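Local coordinates for nitrogenase molybdenum-iron protein alpha chain (Clostridium pasteurianum, PDB 4WES) that forms the alpha subunit of the molybdenum-iron protein, the nitrogenase component that binds the iron-molybdenum cofactor and reduces dinitrogen to ammonium, at residues 208-213 and 257-262; 337-342 and 458-463. All coordinates share one frame; numbering follows the deposited sequence. Where two conformers were deposited one is given.

Contact 1: 208-213 and 257-262; sequences YSINVL and LNLVQC. With ICS (iron-sulfur-molybdenum cluster with interstitial carbon), chain F.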
# COMPACT_ATOMS: atom_id res chain seq x y z
N TYR A 208 30.64 -38.42 18.69
CA TYR A 208 29.64 -38.55 17.64
C TYR A 208 29.60 -37.37 16.68
O TYR A 208 28.54 -36.86 16.33
CB TYR A 208 28.26 -38.77 18.24
CG TYR A 208 28.22 -39.90 19.25
CD1 TYR A 208 28.55 -41.20 18.89
CD2 TYR A 208 27.89 -39.65 20.55
CE1 TYR A 208 28.52 -42.23 19.82
CE2 TYR A 208 27.87 -40.66 21.49
CZ TYR A 208 28.19 -41.94 21.11
OH TYR A 208 28.14 -42.92 22.07
N SER A 209 30.78 -36.95 16.25
CA SER A 209 30.92 -35.76 15.41
C SER A 209 30.80 -36.10 13.93
O SER A 209 31.48 -36.99 13.42
CB SER A 209 32.24 -35.05 15.68
OG SER A 209 32.23 -34.29 16.89
N ILE A 210 29.92 -35.36 13.27
CA ILE A 210 29.71 -35.48 11.83
C ILE A 210 29.83 -34.08 11.22
O ILE A 210 29.62 -33.07 11.87
CB ILE A 210 28.32 -36.09 11.53
CG1 ILE A 210 27.18 -35.19 11.97
CG2 ILE A 210 28.24 -37.46 12.15
CD1 ILE A 210 26.74 -34.20 10.89
N ASN A 211 30.11 -34.05 9.92
CA ASN A 211 29.96 -32.83 9.12
C ASN A 211 28.90 -33.08 8.05
O ASN A 211 28.79 -34.18 7.55
CB ASN A 211 31.21 -32.45 8.37
CG ASN A 211 32.40 -32.13 9.25
OD1 ASN A 211 32.27 -31.54 10.34
ND2 ASN A 211 33.58 -32.57 8.79
N VAL A 212 28.15 -32.03 7.71
CA VAL A 212 27.33 -32.06 6.51
C VAL A 212 28.03 -31.27 5.42
O VAL A 212 28.22 -30.06 5.54
CB VAL A 212 25.91 -31.54 6.73
CG1 VAL A 212 25.06 -31.77 5.47
CG2 VAL A 212 25.26 -32.21 7.93
N LEU A 213 28.49 -31.98 4.40
CA LEU A 213 29.24 -31.38 3.31
C LEU A 213 28.33 -31.07 2.11
O LEU A 213 27.51 -31.92 1.72
CB LEU A 213 30.35 -32.30 2.83
CG LEU A 213 31.46 -32.69 3.82
CD1 LEU A 213 32.54 -33.46 3.09
CD2 LEU A 213 32.01 -31.49 4.55
N LEU A 257 32.67 -38.63 10.60
CA LEU A 257 31.98 -39.02 9.39
C LEU A 257 31.53 -37.79 8.65
O LEU A 257 30.89 -36.91 9.24
CB LEU A 257 30.76 -39.91 9.73
CG LEU A 257 29.98 -40.50 8.53
CD1 LEU A 257 30.83 -41.47 7.72
CD2 LEU A 257 28.73 -41.17 9.08
N ASN A 258 31.85 -37.74 7.35
CA ASN A 258 31.35 -36.70 6.46
C ASN A 258 30.10 -37.19 5.73
O ASN A 258 30.07 -38.33 5.22
CB ASN A 258 32.42 -36.33 5.42
CG ASN A 258 33.44 -35.35 5.94
OD1 ASN A 258 33.08 -34.44 6.68
ND2 ASN A 258 34.67 -35.45 5.44
N LEU A 259 29.09 -36.34 5.68
CA LEU A 259 27.83 -36.63 4.98
C LEU A 259 27.80 -35.74 3.73
O LEU A 259 27.79 -34.54 3.86
CB LEU A 259 26.65 -36.33 5.87
CG LEU A 259 26.66 -36.86 7.30
CD1 LEU A 259 25.42 -36.42 8.05
CD2 LEU A 259 26.85 -38.34 7.38
N VAL A 260 27.70 -36.32 2.55
CA VAL A 260 27.74 -35.55 1.32
C VAL A 260 26.33 -35.40 0.75
O VAL A 260 25.76 -36.36 0.22
CB VAL A 260 28.70 -36.20 0.31
CG1 VAL A 260 28.62 -35.54 -1.05
CG2 VAL A 260 30.14 -36.16 0.83
N GLN A 261 25.78 -34.20 0.87
CA GLN A 261 24.45 -33.89 0.35
C GLN A 261 24.55 -33.54 -1.15
O GLN A 261 24.05 -34.29 -1.97
CB GLN A 261 23.78 -32.77 1.16
CG GLN A 261 22.39 -32.34 0.66
CD GLN A 261 21.37 -33.43 0.77
OE1 GLN A 261 21.28 -34.08 1.82
NE2 GLN A 261 20.57 -33.61 -0.27
N CYS A 262 25.23 -32.45 -1.47
CA CYS A 262 25.51 -32.13 -2.86
C CYS A 262 26.83 -32.78 -3.28
O CYS A 262 27.92 -32.30 -2.90
CB CYS A 262 25.62 -30.62 -3.09
SG CYS A 262 26.08 -30.31 -4.78
FE1 ICS F . 25.02 -28.34 -5.23
MO1 ICS F . 21.19 -23.18 -7.89
FE2 ICS F . 25.06 -26.21 -6.82
FE3 ICS F . 23.56 -26.19 -4.61
FE4 ICS F . 22.91 -27.75 -6.66
FE5 ICS F . 21.50 -25.85 -7.68
FE6 ICS F . 23.63 -24.30 -7.78
FE7 ICS F . 22.14 -24.29 -5.65
CX ICS F . 23.13 -25.82 -6.54
S1A ICS F . 24.95 -28.35 -7.54
S1B ICS F . 22.18 -24.62 -9.44
S2A ICS F . 25.85 -26.31 -4.69
S2B ICS F . 25.76 -24.56 -8.14
S3A ICS F . 21.08 -28.05 -7.89
S3B ICS F . 23.06 -22.48 -6.62
S4A ICS F . 22.85 -28.33 -4.44
S4B ICS F . 20.09 -24.64 -6.43
S5A ICS F . 22.50 -24.57 -3.50
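N211 and N258 lie side by side on neighbouring strands, 209-213 and 257-260, the central pair of a four-stranded parallel sheet with strand order 2-1-3-4 in a Rossmann-like alpha/beta domain. The tight part of the contact begins at this pair and runs toward the C-terminal ends. N211 ND2 donates to N258 OD1 at 2.9 Å, in the plane of the acceptor carbonyl, although the two amides are turned 31° apart. N211 ND2 also donates to A252 O, and N211 OD1 accepts from N237 ND2; three bonds thus fix the rotation of this buried amide. L213 has CG anti to the carbonyl carbon (chi1 -62°), and L213 CD1 lies 3.5 Å from N258 CG. Helix 263-277 covers this face, touching L213, N258 and V260. The backbone is bonded here as well: L213 N donates to L259 O at 2.7 Å, and Q261 N in turn donates to L213 O.

On the other face, which helix 289-303 covers, the side chains that meet are apolar. L259 CD1 packs against I210 CD1 at 3.8 Å and stands farther from V212 CG2, at 4.2 Å. The N-terminal end of the pair is looser still, yet remains buried. There the bond from L257 N to S209 O is weak at 3.5 Å, and I210 CG2 grazes L257 CB. Beyond the strand, C262 takes the N-cap position of helix 263-277; with SG anti to the backbone N (chi1 176°), that sulfur binds iron FE1 of the cofactor at 2.3 Å.

Contact 2: 337-342 and 458-463; sequences KTACLY and PDMFFA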
# COMPACT_ATOMS: atom_id res chain seq x y z
N LYS A 337 0.04 -37.71 -11.10
CA LYS A 337 0.53 -36.61 -11.91
C LYS A 337 1.96 -36.87 -12.35
O LYS A 337 2.64 -37.75 -11.82
CB LYS A 337 0.43 -35.33 -11.10
CG LYS A 337 -1.01 -35.01 -10.78
CD LYS A 337 -1.19 -33.78 -9.98
CE LYS A 337 -2.59 -33.59 -9.52
NZ LYS A 337 -3.48 -33.31 -10.68
N THR A 338 2.40 -36.14 -13.35
CA THR A 338 3.74 -36.29 -13.92
C THR A 338 4.55 -35.01 -13.74
O THR A 338 4.03 -33.89 -13.69
CB THR A 338 3.67 -36.64 -15.43
OG1 THR A 338 2.99 -35.59 -16.10
CG2 THR A 338 2.98 -37.97 -15.63
N ALA A 339 5.87 -35.21 -13.70
CA ALA A 339 6.81 -34.13 -13.44
C ALA A 339 8.04 -34.23 -14.32
O ALA A 339 8.47 -35.33 -14.72
CB ALA A 339 7.23 -34.12 -11.98
N CYS A 340 8.67 -33.07 -14.52
CA CYS A 340 10.03 -32.98 -15.04
C CYS A 340 10.87 -32.18 -14.01
O CYS A 340 10.33 -31.31 -13.35
CB CYS A 340 10.05 -32.26 -16.39
SG CYS A 340 8.91 -32.90 -17.63
N LEU A 341 12.16 -32.50 -13.96
CA LEU A 341 13.07 -31.78 -13.07
C LEU A 341 14.31 -31.34 -13.80
O LEU A 341 15.00 -32.16 -14.39
CB LEU A 341 13.51 -32.64 -11.88
CG LEU A 341 12.45 -33.22 -11.00
CD1 LEU A 341 11.99 -34.56 -11.45
CD2 LEU A 341 12.96 -33.34 -9.57
N TYR A 342 14.65 -30.06 -13.67
CA TYR A 342 15.84 -29.53 -14.29
C TYR A 342 16.48 -28.50 -13.37
O TYR A 342 16.00 -27.40 -13.26
CB TYR A 342 15.58 -28.90 -15.67
CG TYR A 342 16.87 -28.49 -16.33
CD1 TYR A 342 17.74 -29.46 -16.79
CD2 TYR A 342 17.23 -27.17 -16.45
CE1 TYR A 342 18.95 -29.12 -17.36
CE2 TYR A 342 18.44 -26.82 -17.03
CZ TYR A 342 19.30 -27.79 -17.48
OH TYR A 342 20.51 -27.47 -18.08
N PRO A 458 3.48 -32.48 -19.20
CA PRO A 458 3.59 -32.79 -17.78
C PRO A 458 2.68 -31.92 -16.93
O PRO A 458 2.35 -30.77 -17.31
CB PRO A 458 5.07 -32.46 -17.48
CG PRO A 458 5.37 -31.35 -18.43
CD PRO A 458 4.64 -31.73 -19.71
N ASP A 459 2.33 -32.41 -15.75
CA ASP A 459 1.56 -31.58 -14.81
C ASP A 459 2.39 -30.50 -14.12
O ASP A 459 1.83 -29.52 -13.64
CB ASP A 459 0.93 -32.45 -13.74
CG ASP A 459 -0.08 -33.41 -14.30
OD1 ASP A 459 -1.16 -32.95 -14.68
OD2 ASP A 459 0.21 -34.60 -14.44
N MET A 460 3.69 -30.71 -14.03
CA MET A 460 4.55 -29.77 -13.35
C MET A 460 5.96 -29.91 -13.89
O MET A 460 6.38 -30.99 -14.27
CB MET A 460 4.50 -30.01 -11.83
CG MET A 460 5.07 -31.34 -11.40
SD MET A 460 4.60 -31.92 -9.77
CE MET A 460 3.03 -32.69 -10.18
N PHE A 461 6.71 -28.80 -13.87
CA PHE A 461 8.08 -28.79 -14.38
C PHE A 461 8.90 -27.95 -13.41
O PHE A 461 8.75 -26.75 -13.35
CB PHE A 461 8.12 -28.26 -15.82
CG PHE A 461 9.35 -28.64 -16.60
CD1 PHE A 461 9.24 -29.18 -17.87
CD2 PHE A 461 10.63 -28.45 -16.07
CE1 PHE A 461 10.36 -29.53 -18.56
CE2 PHE A 461 11.76 -28.83 -16.77
CZ PHE A 461 11.61 -29.37 -18.02
N PHE A 462 9.74 -28.64 -12.63
CA PHE A 462 10.58 -27.98 -11.63
C PHE A 462 11.85 -27.47 -12.30
O PHE A 462 12.54 -28.24 -12.97
CB PHE A 462 10.94 -28.96 -10.52
CG PHE A 462 9.79 -29.48 -9.73
CD1 PHE A 462 9.17 -30.67 -10.06
CD2 PHE A 462 9.32 -28.78 -8.65
CE1 PHE A 462 8.11 -31.16 -9.34
CE2 PHE A 462 8.25 -29.26 -7.92
CZ PHE A 462 7.63 -30.43 -8.26
N ALA A 463 12.20 -26.21 -12.04
CA ALA A 463 13.40 -25.63 -12.66
C ALA A 463 13.87 -24.42 -11.85
O ALA A 463 13.88 -24.50 -10.60
CB ALA A 463 13.15 -25.36 -14.16
O HOH W 1 -2.36 -31.42 -12.43
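C340 packs on the ring of F461 in this parallel strand pairing. C340 CB sits over the centre of the F461 ring, 3.4 Å from the centroid, in a CH-pi contact, while C340 SG makes an oblique sulfur-aromatic contact with the same ring. Y342 CB lies at the ring edge, 4.0 Å from F461 CE2.

Apolar packing continues on the opposite face of the sheet. A339 CB meets M460 CG at 3.6 Å and approaches the edge of the F462 ring at CE1. The methionine chain bends at chi3 (84°), placing CE against K337 CB.

Polar contacts gather at the start of the strands. D459 OD2 accepts a hydrogen bond from T338 N at 2.9 Å through its anti lone pair, and T338 OG1 accepts one from D459 N at 3.3 Å. K337 NZ and D459 OD1 are bridged by a water rather than paired directly. After a weak bond from M460 N to T338 O, regular parallel backbone bonds run from C340 N to M460 O onward, including F462 N to C340 O at 2.8 Å.

Strand 460-462 is outermost in a five-stranded mixed sheet, with strand 338-343 between it and strand 361-367. Helix 446-456 covers the C340 and F461 face, and helix 492-507 the M460 and F462 face.

Overall arrangement
Contacts 1 and 2 belong to separate sheets, their centres 30 Å apart and their nearest atoms about 12 Å apart, without touching. They illustrate a familiar principle of alpha/beta enzymes: the C-terminal ends of parallel strands face the active site. Contact 1 reaches the iron-molybdenum cofactor directly through C262, whose side chain is about 11 Å from that of H482, the other protein ligand of this cofactor. Contact 2 lies farther off: the side chain of Y342, which leads straight into V343 of the cofactor pocket, is about 9 Å from the cluster, and that of A463 about 6 Å from the side chain of H482 and 8 Å from homocitrate. The two strand pairs thus approach the same cofactor from different parts of the subunit.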